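Local atomic coordinates of ankyrin repeat family protein (Enterococcus faecalis, PDB entry 3HRA), a protein that is of unknown function but is built from ankyrin repeats, and so probably serves as a scaffold that binds other proteins. Residues K22-L25 against T29-V32; I45-N50 against Y76-A81; E86-M91 against V122-E127; F135-G140 against L144-G149; D183-K188 against E192-L197. One frame throughout, in Å; residues are numbered along the deposited sequence.

Contact 1. Residues K22-L25 against T29-V32; sequences KEIL and TYQV
Ile24 lays its CG2 methyl over one face of the Tyr30 ring, a CH-pi contact in an ankyrin-repeat fold between the last turns of helix 18-25 and the loop that leads on toward helix 42-49. The methyl stands 3.7 Å from the centroid of the Tyr30 ring and only 17° off the ring normal, displaced slightly toward the CD1 and CE1 rim. It gets there because CG2 of Ile24 is anti to its own backbone N, which sends this branch to the ring while CG1 lies beside the nitrogen. In Tyr30, chi1 of -156° carries the ring to the helix, and chi2 near 90° turns its face to Ile24. The hydroxyl of Tyr30 looks beyond this pair: it is hydrogen-bonded to the backbone N of Leu9, so the phenol is anchored at its far end to helix 8-14, whose Ala8, Leu9 and Ala12 also pack on Ile24. Arg61 ties the two segments together from outside, hydrogen-bonding to the carbonyl oxygens of both Leu25 and Tyr30. Beside the ring contact is a second, purely apolar one, with the two side chains running at about a right angle: the CD2 methyl of Leu25 meets CG1 of Val32 at 3.6 Å.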
# COMPACT_ATOMS: atom_id res chain seq x y z
N LYS A 22 14.95 -18.77 -7.05
CA LYS A 22 16.35 -18.46 -6.80
C LYS A 22 17.25 -19.09 -7.85
O LYS A 22 18.24 -18.48 -8.24
CB LYS A 22 16.75 -18.87 -5.39
CG LYS A 22 16.12 -18.00 -4.35
CD LYS A 22 16.42 -18.46 -2.92
CE LYS A 22 16.07 -17.37 -1.92
NZ LYS A 22 16.56 -17.68 -0.55
N GLU A 23 16.90 -20.29 -8.30
CA GLU A 23 17.60 -20.96 -9.38
C GLU A 23 17.60 -20.10 -10.64
O GLU A 23 18.64 -19.89 -11.26
CB GLU A 23 16.97 -22.33 -9.69
CG GLU A 23 17.48 -22.98 -10.99
CD GLU A 23 16.50 -23.98 -11.60
OE1 GLU A 23 16.29 -25.03 -10.97
OE2 GLU A 23 15.93 -23.72 -12.70
N ILE A 24 16.43 -19.59 -11.02
CA ILE A 24 16.34 -18.78 -12.23
C ILE A 24 17.10 -17.47 -12.09
O ILE A 24 17.76 -17.03 -13.03
CB ILE A 24 14.87 -18.50 -12.61
CG1 ILE A 24 14.16 -19.81 -13.01
CG2 ILE A 24 14.79 -17.46 -13.73
CD1 ILE A 24 12.64 -19.69 -13.02
N LEU A 25 17.04 -16.86 -10.92
CA LEU A 25 17.65 -15.55 -10.70
C LEU A 25 19.18 -15.63 -10.74
O LEU A 25 19.86 -14.60 -10.88
CB LEU A 25 17.18 -14.95 -9.37
CG LEU A 25 15.73 -14.50 -9.34
CD1 LEU A 25 15.35 -13.94 -7.98
CD2 LEU A 25 15.46 -13.47 -10.46
N THR A 29 21.45 -12.93 -16.97
CA THR A 29 20.83 -12.37 -18.18
C THR A 29 19.31 -12.31 -18.07
O THR A 29 18.66 -11.69 -18.91
CB THR A 29 21.21 -13.17 -19.46
OG1 THR A 29 20.55 -14.44 -19.47
CG2 THR A 29 22.72 -13.40 -19.54
N TYR A 30 18.74 -12.95 -17.05
CA TYR A 30 17.28 -13.04 -16.96
C TYR A 30 16.57 -11.68 -16.76
O TYR A 30 16.94 -10.90 -15.88
CB TYR A 30 16.82 -14.05 -15.88
CG TYR A 30 15.44 -14.60 -16.16
CD1 TYR A 30 15.28 -15.81 -16.82
CD2 TYR A 30 14.29 -13.88 -15.81
CE1 TYR A 30 14.03 -16.31 -17.10
CE2 TYR A 30 13.03 -14.37 -16.10
CZ TYR A 30 12.91 -15.58 -16.74
OH TYR A 30 11.66 -16.09 -17.04
N GLN A 31 15.55 -11.42 -17.57
CA GLN A 31 14.76 -10.20 -17.43
C GLN A 31 13.68 -10.45 -16.38
O GLN A 31 12.69 -11.14 -16.64
CB GLN A 31 14.11 -9.85 -18.77
CG GLN A 31 13.95 -8.35 -19.02
CD GLN A 31 12.72 -7.76 -18.37
OE1 GLN A 31 12.78 -7.24 -17.23
NE2 GLN A 31 11.58 -7.82 -19.08
N VAL A 32 13.87 -9.88 -15.18
CA VAL A 32 13.03 -10.28 -14.04
C VAL A 32 11.60 -9.71 -14.09
O VAL A 32 10.71 -10.19 -13.38
CB VAL A 32 13.68 -9.91 -12.69
CG1 VAL A 32 15.05 -10.59 -12.55
CG2 VAL A 32 13.81 -8.39 -12.54

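Contact 2. Residues I45-N50 against Y76-A81; sequences IAVHNN and YLYAGA
With CG anti to the backbone N (chi1 -168°), Tyr78 swings its ring away from helix 75-81 toward helix 42-49, where His48, its CG anti to the carbonyl carbon, reaches out to meet it. The two rings stack face to face, centroids 3.7 Å apart and planes only 17° from parallel. They are not in perfect overlap: NE2 of His48 sits over the CE1 side of the tyrosine, with NE2 to CE1 of Tyr78 at 3.3 Å, while CD2 of His48 lies over CZ of Tyr78. The imidazole is further fixed at ND1, which is hydrogen-bonded to the carbonyl oxygen of Asn44 one turn back in its own helix, and this bond should limit its rotation. The helices that carry the pair are the inner ones of an ankyrin stack, where equivalent helices line up side by side; here the two segments run almost parallel, at 6°, with axes 9.5 Å apart. Beside the stacked rings, Val47 packs between the two helices. Its CG1 methyl comes to the edge of the Tyr78 ring, near the ring plane, at 3.7 Å from CD2 of Tyr78, and also touches Ala79, with CG1 to CB of Ala79 at 3.8 Å. Ile87 and Met91 of helix 85-94 close over Val47 from the outer layer. Helix 42-49 ends in a Schellman motif at Asn50, and the carbonyl oxygens of Val47 and His48 are hydrogen-bonded to Arg84, on the turn that follows helix 75-81.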
# COMPACT_ATOMS: atom_id res chain seq x y z
N ILE A 45 3.27 -10.88 -8.35
CA ILE A 45 2.64 -12.15 -7.97
C ILE A 45 3.04 -12.51 -6.54
O ILE A 45 2.20 -12.87 -5.71
CB ILE A 45 3.02 -13.29 -8.95
CG1 ILE A 45 2.38 -13.04 -10.32
CG2 ILE A 45 2.59 -14.66 -8.40
CD1 ILE A 45 2.99 -13.83 -11.42
N ALA A 46 4.33 -12.39 -6.25
CA ALA A 46 4.83 -12.67 -4.91
C ALA A 46 4.18 -11.77 -3.85
O ALA A 46 3.89 -12.22 -2.75
CB ALA A 46 6.35 -12.54 -4.86
N VAL A 47 3.97 -10.50 -4.17
CA VAL A 47 3.37 -9.59 -3.19
C VAL A 47 1.91 -9.97 -2.91
O VAL A 47 1.48 -9.97 -1.76
CB VAL A 47 3.48 -8.11 -3.63
CG1 VAL A 47 2.70 -7.21 -2.70
CG2 VAL A 47 4.94 -7.69 -3.66
N HIS A 48 1.17 -10.30 -3.97
CA HIS A 48 -0.20 -10.80 -3.85
C HIS A 48 -0.26 -12.05 -2.97
O HIS A 48 -1.14 -12.17 -2.13
CB HIS A 48 -0.79 -11.09 -5.25
CG HIS A 48 -1.26 -9.86 -5.98
ND1 HIS A 48 -0.39 -8.89 -6.45
CD2 HIS A 48 -2.50 -9.44 -6.31
CE1 HIS A 48 -1.08 -7.94 -7.04
NE2 HIS A 48 -2.36 -8.24 -6.97
N ASN A 49 0.70 -12.96 -3.16
CA ASN A 49 0.77 -14.21 -2.41
C ASN A 49 1.36 -14.07 -0.99
O ASN A 49 1.28 -15.00 -0.18
CB ASN A 49 1.63 -15.23 -3.17
CG ASN A 49 0.88 -15.89 -4.31
OD1 ASN A 49 -0.32 -16.11 -4.24
ND2 ASN A 49 1.61 -16.21 -5.38
N ASN A 50 1.94 -12.91 -0.72
CA ASN A 50 2.77 -12.69 0.48
C ASN A 50 3.90 -13.72 0.62
O ASN A 50 4.17 -14.22 1.72
CB ASN A 50 1.96 -12.57 1.77
CG ASN A 50 2.73 -11.85 2.88
OD1 ASN A 50 3.60 -11.02 2.61
ND2 ASN A 50 2.41 -12.18 4.13
N TYR A 76 4.57 -2.13 -4.93
CA TYR A 76 4.57 -1.17 -3.83
C TYR A 76 3.16 -0.75 -3.38
O TYR A 76 2.84 -0.79 -2.20
CB TYR A 76 5.39 0.06 -4.22
CG TYR A 76 5.36 1.16 -3.18
CD1 TYR A 76 6.08 1.03 -1.99
CD2 TYR A 76 4.64 2.32 -3.39
CE1 TYR A 76 6.05 2.04 -1.02
CE2 TYR A 76 4.61 3.33 -2.43
CZ TYR A 76 5.31 3.17 -1.25
OH TYR A 76 5.30 4.18 -0.31
N LEU A 77 2.33 -0.35 -4.34
CA LEU A 77 0.99 0.11 -4.01
C LEU A 77 0.18 -1.01 -3.37
O LEU A 77 -0.58 -0.76 -2.43
CB LEU A 77 0.30 0.63 -5.27
CG LEU A 77 0.70 2.05 -5.72
CD1 LEU A 77 0.24 2.34 -7.14
CD2 LEU A 77 0.19 3.11 -4.73
N TYR A 78 0.36 -2.23 -3.87
CA TYR A 78 -0.38 -3.37 -3.36
C TYR A 78 0.12 -3.77 -1.97
O TYR A 78 -0.67 -3.99 -1.04
CB TYR A 78 -0.30 -4.55 -4.34
CG TYR A 78 -1.28 -5.65 -4.00
CD1 TYR A 78 -2.55 -5.65 -4.55
CD2 TYR A 78 -0.95 -6.65 -3.10
CE1 TYR A 78 -3.47 -6.65 -4.24
CE2 TYR A 78 -1.86 -7.66 -2.77
CZ TYR A 78 -3.11 -7.65 -3.34
OH TYR A 78 -4.01 -8.64 -3.01
N ALA A 79 1.44 -3.84 -1.80
CA ALA A 79 2.00 -4.17 -0.49
C ALA A 79 1.51 -3.21 0.61
O ALA A 79 1.16 -3.63 1.71
CB ALA A 79 3.52 -4.18 -0.55
N GLY A 80 1.48 -1.91 0.30
CA GLY A 80 1.01 -0.91 1.23
C GLY A 80 -0.46 -1.05 1.55
O GLY A 80 -0.85 -1.11 2.72
N ALA A 81 -1.28 -1.10 0.50
CA ALA A 81 -2.73 -1.21 0.64
C ALA A 81 -3.18 -2.46 1.39
O ALA A 81 -4.17 -2.42 2.12
CB ALA A 81 -3.37 -1.20 -0.72

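Contact 3. Residues E86-M91 against V122-E127; sequences EILAYM and VKLLLE
Leu88 and Leu124 lie alongside each other, pointing opposite ways, between helices 85-94 and 119-128, and the CD2 methyl of Leu124 is the point on which the closer packing turns. It rests against the backbone of the neighbouring helix, 3.8 Å from the N of Ala89, and lies 3.9 Å from CB of Ala89; the small side chain of alanine lets the leucine come this near the helix. This closer approach is on the solvent side of the contact, for Ala89 and Leu124 are both partly exposed. The buried side, where Leu88 meets Leu125, is slightly looser. There the CD2 methyl of Leu88 is 4.1 Å from CD2 of Leu124 and equally far from CG of Leu125, whose side chain meets Leu88 at about a right angle. Leu88, with CG anti to its backbone N, points its branch across to both leucines at once, and Tyr76 of helix 75-81 lies against both Leu88 and Leu125. These are outer helices of the ankyrin solenoid, nearly parallel at 9° with axes 10.4 Å apart, somewhat further than the inner pair 45-49 and 76-81. Adhesion here comes from van der Waals contact and the burial of aliphatic surface, with no hydrogen bond across the two segments to add direction.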
# COMPACT_ATOMS: atom_id res chain seq x y z
N GLU A 86 6.04 -6.94 6.08
CA GLU A 86 7.42 -7.36 5.91
C GLU A 86 7.96 -6.95 4.53
O GLU A 86 9.07 -6.44 4.42
CB GLU A 86 7.51 -8.88 6.10
CG GLU A 86 6.96 -9.33 7.48
CD GLU A 86 5.48 -9.83 7.49
OE1 GLU A 86 4.56 -9.35 6.74
OE2 GLU A 86 5.23 -10.74 8.32
N ILE A 87 7.17 -7.20 3.49
CA ILE A 87 7.59 -6.83 2.14
C ILE A 87 7.70 -5.31 1.99
O ILE A 87 8.66 -4.82 1.41
CB ILE A 87 6.65 -7.43 1.07
CG1 ILE A 87 6.77 -8.95 1.07
CG2 ILE A 87 6.98 -6.87 -0.32
CD1 ILE A 87 5.73 -9.64 0.17
N LEU A 88 6.74 -4.57 2.55
CA LEU A 88 6.74 -3.11 2.51
C LEU A 88 7.97 -2.55 3.21
O LEU A 88 8.64 -1.66 2.67
CB LEU A 88 5.48 -2.54 3.16
CG LEU A 88 5.39 -1.02 3.17
CD1 LEU A 88 5.42 -0.47 1.75
CD2 LEU A 88 4.11 -0.58 3.90
N ALA A 89 8.26 -3.05 4.40
CA ALA A 89 9.47 -2.64 5.11
C ALA A 89 10.73 -2.84 4.26
O ALA A 89 11.62 -1.98 4.22
CB ALA A 89 9.58 -3.38 6.44
N TYR A 90 10.80 -3.99 3.57
CA TYR A 90 11.93 -4.27 2.71
C TYR A 90 12.01 -3.28 1.55
O TYR A 90 13.09 -2.76 1.23
CB TYR A 90 11.89 -5.71 2.20
CG TYR A 90 13.22 -6.24 1.76
CD1 TYR A 90 14.16 -6.69 2.69
CD2 TYR A 90 13.56 -6.28 0.40
CE1 TYR A 90 15.39 -7.19 2.28
CE2 TYR A 90 14.78 -6.77 -0.01
CZ TYR A 90 15.69 -7.21 0.93
OH TYR A 90 16.91 -7.70 0.51
N MET A 91 10.86 -3.03 0.92
CA MET A 91 10.80 -2.07 -0.18
C MET A 91 11.27 -0.69 0.25
O MET A 91 12.01 -0.04 -0.48
CB MET A 91 9.39 -1.97 -0.73
CG MET A 91 8.93 -3.22 -1.47
SD MET A 91 7.20 -3.03 -1.95
CE MET A 91 6.98 -4.39 -3.09
N VAL A 122 0.60 1.73 8.10
CA VAL A 122 0.48 3.17 8.29
C VAL A 122 1.71 3.74 9.00
O VAL A 122 2.28 4.75 8.57
CB VAL A 122 -0.79 3.53 9.06
CG1 VAL A 122 -0.83 5.02 9.35
CG2 VAL A 122 -2.02 3.06 8.27
N LYS A 123 2.12 3.08 10.08
CA LYS A 123 3.26 3.53 10.88
C LYS A 123 4.51 3.54 10.04
O LYS A 123 5.27 4.51 10.05
CB LYS A 123 3.49 2.59 12.07
CG LYS A 123 2.43 2.66 13.13
CD LYS A 123 2.64 1.57 14.19
CE LYS A 123 1.47 1.55 15.19
NZ LYS A 123 1.25 0.20 15.81
N LEU A 124 4.70 2.45 9.30
CA LEU A 124 5.84 2.32 8.41
C LEU A 124 5.90 3.46 7.39
O LEU A 124 6.95 4.09 7.20
CB LEU A 124 5.73 0.98 7.67
CG LEU A 124 6.88 -0.00 7.69
CD1 LEU A 124 7.48 -0.12 9.07
CD2 LEU A 124 6.36 -1.35 7.19
N LEU A 125 4.77 3.74 6.74
CA LEU A 125 4.73 4.78 5.72
C LEU A 125 4.93 6.17 6.33
O LEU A 125 5.61 7.02 5.74
CB LEU A 125 3.44 4.70 4.92
CG LEU A 125 3.28 3.42 4.08
CD1 LEU A 125 1.82 3.22 3.71
CD2 LEU A 125 4.16 3.45 2.82
N LEU A 126 4.34 6.40 7.50
CA LEU A 126 4.55 7.67 8.19
C LEU A 126 6.03 7.88 8.60
O LEU A 126 6.58 8.96 8.39
CB LEU A 126 3.60 7.81 9.39
CG LEU A 126 2.11 7.92 9.06
CD1 LEU A 126 1.26 7.93 10.32
CD2 LEU A 126 1.82 9.15 8.21
N GLU A 127 6.66 6.84 9.14
CA GLU A 127 8.05 6.92 9.61
C GLU A 127 9.05 7.10 8.47
O GLU A 127 9.91 7.98 8.54
CB GLU A 127 8.44 5.68 10.44
CG GLU A 127 7.64 5.51 11.72
CD GLU A 127 8.05 4.27 12.52
OE1 GLU A 127 8.96 3.53 12.08
OE2 GLU A 127 7.45 4.05 13.60

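Contact 4. Residues F135-G140 against L144-G149; sequences FQNDFG and LIEAVG
Asn137 and Glu146 reach toward each other head-on, one from the loop before helix 143-149 and the other from the helix itself, and their amide and carboxylate planes are turned 55° apart. A chi1 of 61° in Asn137 sends the amide to the helix; the Glu146 chain is bent at chi2 (-148°) on its way to the loop. The terminal groups come close, with OD1 of Asn137 modelled 2.9 Å from OE2 of Glu146. The amide of Asn137 is probably turned over in the model, and with it reversed this approach may be a hydrogen bond. Both side chains are buried, and Ile111 of helix 110-115 packs on each, while Glu115 also touches Glu146. Beside the pair, Ile145 points its CD1 methyl at the loop and lies 4.2 Å from the carbonyl oxygen of Gly140, a loose contact. Asn137 also begins the type I turn that ends at Gly140, closed by a bond of 2.9 Å from the N of Gly140 to the O of Asn137. Such a turn is the tip of the hairpin-like loop that projects from an ankyrin repeat before its first helix. ND2 of Asn137 is modelled 3.1 Å from the N of Phe139, so turning the amide would probably present its NH2 to the carboxylate and its oxygen to that backbone N, linking loop and helix.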
# COMPACT_ATOMS: atom_id res chain seq x y z
N PHE A 135 -2.54 13.55 1.24
CA PHE A 135 -2.83 13.23 -0.15
C PHE A 135 -4.30 12.87 -0.28
O PHE A 135 -4.91 12.35 0.66
CB PHE A 135 -1.97 12.06 -0.60
CG PHE A 135 -2.02 11.81 -2.09
CD1 PHE A 135 -1.35 12.66 -2.96
CD2 PHE A 135 -2.75 10.75 -2.61
CE1 PHE A 135 -1.40 12.44 -4.34
CE2 PHE A 135 -2.79 10.52 -3.99
CZ PHE A 135 -2.12 11.37 -4.85
N GLN A 136 -4.90 13.18 -1.42
CA GLN A 136 -6.30 12.84 -1.67
C GLN A 136 -6.45 11.97 -2.90
O GLN A 136 -5.75 12.16 -3.91
CB GLN A 136 -7.12 14.11 -1.88
CG GLN A 136 -7.37 14.92 -0.61
CD GLN A 136 -8.07 16.24 -0.90
OE1 GLN A 136 -9.29 16.37 -0.75
NE2 GLN A 136 -7.29 17.21 -1.34
N ASN A 137 -7.39 11.04 -2.85
CA ASN A 137 -7.71 10.24 -4.03
C ASN A 137 -8.80 10.89 -4.89
O ASN A 137 -9.13 12.07 -4.70
CB ASN A 137 -8.02 8.78 -3.67
CG ASN A 137 -9.23 8.62 -2.73
OD1 ASN A 137 -9.31 7.63 -1.99
ND2 ASN A 137 -10.17 9.56 -2.76
N ASP A 138 -9.33 10.13 -5.86
CA ASP A 138 -10.27 10.68 -6.85
C ASP A 138 -11.56 11.20 -6.23
O ASP A 138 -12.25 12.04 -6.82
CB ASP A 138 -10.64 9.66 -7.94
CG ASP A 138 -9.53 9.45 -8.94
OD1 ASP A 138 -9.65 8.51 -9.74
OD2 ASP A 138 -8.54 10.22 -8.92
N PHE A 139 -11.88 10.68 -5.05
CA PHE A 139 -13.07 11.07 -4.31
C PHE A 139 -12.82 12.25 -3.39
O PHE A 139 -13.75 12.73 -2.76
CB PHE A 139 -13.62 9.89 -3.50
CG PHE A 139 -13.67 8.61 -4.26
CD1 PHE A 139 -14.68 8.38 -5.19
CD2 PHE A 139 -12.72 7.62 -4.07
CE1 PHE A 139 -14.73 7.20 -5.91
CE2 PHE A 139 -12.76 6.43 -4.79
CZ PHE A 139 -13.77 6.22 -5.71
N GLY A 140 -11.56 12.69 -3.29
CA GLY A 140 -11.19 13.75 -2.36
C GLY A 140 -10.89 13.22 -0.96
O GLY A 140 -10.62 14.00 -0.04
N LEU A 144 -7.25 9.93 6.63
CA LEU A 144 -8.09 10.20 7.78
C LEU A 144 -9.59 10.05 7.48
O LEU A 144 -10.32 9.41 8.25
CB LEU A 144 -7.82 11.60 8.32
CG LEU A 144 -8.57 11.95 9.59
CD1 LEU A 144 -8.10 11.07 10.78
CD2 LEU A 144 -8.40 13.45 9.90
N ILE A 145 -10.04 10.64 6.38
CA ILE A 145 -11.44 10.56 6.00
C ILE A 145 -11.88 9.12 5.78
O ILE A 145 -12.95 8.72 6.24
CB ILE A 145 -11.76 11.44 4.76
CG1 ILE A 145 -11.72 12.92 5.15
CG2 ILE A 145 -13.13 11.10 4.23
CD1 ILE A 145 -11.70 13.87 3.98
N GLU A 146 -11.06 8.34 5.08
CA GLU A 146 -11.41 6.95 4.84
C GLU A 146 -11.45 6.17 6.15
O GLU A 146 -12.37 5.38 6.38
CB GLU A 146 -10.48 6.27 3.82
CG GLU A 146 -10.59 6.84 2.40
CD GLU A 146 -10.34 5.79 1.31
OE1 GLU A 146 -10.00 4.63 1.63
OE2 GLU A 146 -10.49 6.12 0.12
N ALA A 147 -10.44 6.37 7.01
CA ALA A 147 -10.40 5.68 8.30
C ALA A 147 -11.63 5.97 9.17
O ALA A 147 -12.06 5.11 9.94
CB ALA A 147 -9.11 6.01 9.05
N VAL A 148 -12.17 7.18 9.06
CA VAL A 148 -13.35 7.58 9.83
C VAL A 148 -14.66 7.22 9.13
O VAL A 148 -15.52 6.56 9.71
CB VAL A 148 -13.35 9.09 10.11
CG1 VAL A 148 -14.69 9.51 10.76
CG2 VAL A 148 -12.19 9.46 11.02
N GLY A 149 -14.80 7.64 7.88
CA GLY A 149 -16.09 7.62 7.20
C GLY A 149 -16.46 6.32 6.52
O GLY A 149 -17.64 6.01 6.35

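Contact 5. Residues D183-K188 against E192-L197; sequences DYANQK and EISKIL
This is a small antiparallel helix-helix contact, made by the helix pair at the C-terminal end of the ankyrin stack, in which helix 181-188 turns back through a short link into helix 191-198. The two helical segments run at 147° to each other with axes 8.8 Å apart, and their closest backbones are those of Ala185 and Ser194, whose CA atoms lie 5.7 Å apart. Such a near approach is possible because the residues facing each other there are small. The CB methyl of Ala185 lies among three side chains of helix 191-198. On one side it touches the CG2 methyl of Ile193 at 3.8 Å; this branch, anti to the isoleucine's backbone N, is the one turned to the partner helix. One turn further along, CD1 of Leu197 stands off at 4.5 Å from the Ala185 CB, a much looser neighbour. Val148 of helix 143-149 packs on both Ala185 and Ile193, joining this pair to the preceding inner helix, while Val161 of helix 155-166 lies against Leu197. On the outward flank a salt bridge, NZ of Lys195 to OE1 of Glu192 at 3.2 Å, whose hydrogen bond is weak, spans one turn of the second helix, well away from the interface. The third side chain of helix 191-198 at Ala185 is polar: the hydroxyl of Ser194, which makes a weak hydrogen bond to the carbonyl oxygen of Tyr190 one turn earlier in the chain, presses OG to within 3.5 Å of CB of Ala185.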
# COMPACT_ATOMS: atom_id res chain seq x y z
N ASP A 183 -17.09 15.70 10.29
CA ASP A 183 -18.45 15.59 9.76
C ASP A 183 -18.92 14.14 9.73
O ASP A 183 -20.03 13.84 10.19
CB ASP A 183 -18.54 16.17 8.34
CG ASP A 183 -18.45 17.68 8.32
OD1 ASP A 183 -18.86 18.32 9.32
OD2 ASP A 183 -17.97 18.24 7.29
N TYR A 184 -18.08 13.25 9.20
CA TYR A 184 -18.45 11.84 9.09
C TYR A 184 -18.62 11.19 10.47
O TYR A 184 -19.59 10.46 10.70
CB TYR A 184 -17.43 11.05 8.25
CG TYR A 184 -17.56 11.29 6.76
CD1 TYR A 184 -18.63 10.78 6.05
CD2 TYR A 184 -16.59 12.01 6.07
CE1 TYR A 184 -18.75 11.00 4.68
CE2 TYR A 184 -16.69 12.22 4.69
CZ TYR A 184 -17.78 11.71 4.01
OH TYR A 184 -17.91 11.92 2.65
N ALA A 185 -17.68 11.43 11.37
CA ALA A 185 -17.75 10.82 12.70
C ALA A 185 -19.02 11.25 13.42
O ALA A 185 -19.70 10.45 14.04
CB ALA A 185 -16.52 11.19 13.52
N ASN A 186 -19.33 12.54 13.32
CA ASN A 186 -20.54 13.08 13.90
C ASN A 186 -21.83 12.46 13.32
O ASN A 186 -22.73 12.06 14.07
CB ASN A 186 -20.56 14.60 13.75
CG ASN A 186 -21.70 15.25 14.49
OD1 ASN A 186 -22.53 15.94 13.89
ND2 ASN A 186 -21.77 15.01 15.79
N GLN A 187 -21.90 12.38 11.99
CA GLN A 187 -23.06 11.79 11.30
C GLN A 187 -23.29 10.33 11.68
O GLN A 187 -24.44 9.89 11.80
CB GLN A 187 -22.89 11.89 9.78
CG GLN A 187 -23.04 13.31 9.22
CD GLN A 187 -22.55 13.42 7.77
OE1 GLN A 187 -22.33 14.53 7.27
NE2 GLN A 187 -22.36 12.28 7.10
N LYS A 188 -22.20 9.60 11.88
CA LYS A 188 -22.29 8.16 12.07
C LYS A 188 -22.40 7.79 13.55
O LYS A 188 -22.59 6.63 13.89
CB LYS A 188 -21.07 7.49 11.45
CG LYS A 188 -20.96 7.78 9.96
CD LYS A 188 -19.97 6.88 9.29
CE LYS A 188 -19.91 7.22 7.81
NZ LYS A 188 -21.26 7.54 7.24
N GLU A 192 -16.16 8.08 20.06
CA GLU A 192 -14.75 8.07 20.45
C GLU A 192 -13.86 8.77 19.43
O GLU A 192 -12.94 9.49 19.79
CB GLU A 192 -14.25 6.65 20.70
CG GLU A 192 -14.94 5.92 21.86
CD GLU A 192 -14.70 6.59 23.22
OE1 GLU A 192 -13.63 7.20 23.42
OE2 GLU A 192 -15.59 6.49 24.09
N ILE A 193 -14.15 8.57 18.14
CA ILE A 193 -13.44 9.30 17.10
C ILE A 193 -13.70 10.80 17.19
O ILE A 193 -12.76 11.60 17.07
CB ILE A 193 -13.75 8.73 15.69
CG1 ILE A 193 -13.10 7.36 15.57
CG2 ILE A 193 -13.24 9.66 14.60
CD1 ILE A 193 -13.38 6.62 14.26
N SER A 194 -14.96 11.20 17.40
CA SER A 194 -15.28 12.63 17.51
C SER A 194 -14.48 13.30 18.63
O SER A 194 -13.98 14.42 18.47
CB SER A 194 -16.78 12.83 17.76
OG SER A 194 -17.54 12.44 16.62
N LYS A 195 -14.39 12.62 19.76
CA LYS A 195 -13.67 13.13 20.91
C LYS A 195 -12.18 13.30 20.58
O LYS A 195 -11.57 14.32 20.90
CB LYS A 195 -13.86 12.18 22.09
CG LYS A 195 -13.19 12.63 23.37
CD LYS A 195 -13.57 11.74 24.54
CE LYS A 195 -13.03 10.33 24.34
NZ LYS A 195 -13.23 9.50 25.56
N ILE A 196 -11.60 12.29 19.94
CA ILE A 196 -10.20 12.34 19.51
C ILE A 196 -10.00 13.55 18.59
O ILE A 196 -9.09 14.36 18.79
CB ILE A 196 -9.79 11.05 18.78
CG1 ILE A 196 -9.86 9.84 19.73
CG2 ILE A 196 -8.40 11.17 18.18
CD1 ILE A 196 -9.69 8.51 19.01
N LEU A 197 -10.87 13.69 17.59
CA LEU A 197 -10.73 14.79 16.64
C LEU A 197 -10.87 16.16 17.30
O LEU A 197 -10.18 17.11 16.92
CB LEU A 197 -11.71 14.65 15.48
CG LEU A 197 -11.45 13.47 14.55
CD1 LEU A 197 -12.55 13.29 13.51
CD2 LEU A 197 -10.10 13.60 13.85

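In the fold
The five contacts follow one another along the chain and along the elongated ankyrin stack, from contact 1 near the N-terminal end to contact 5 at the C-terminal end, their centres about 51 Å apart. Contacts 2 and 3 touch, with centres about 12 Å apart: they are the inner and outer layers of the middle of the stack, bridged by Tyr76, whose ring meets Leu88 and whose hydroxyl meets Leu125, while its CA lies against SD of Met91. Contacts 4 and 5, about 15 Å apart between centres, meet where Ile145 packs on the ring of Tyr184. Contact 4 lies about 20 Å from contact 3, centre to centre, without touching it.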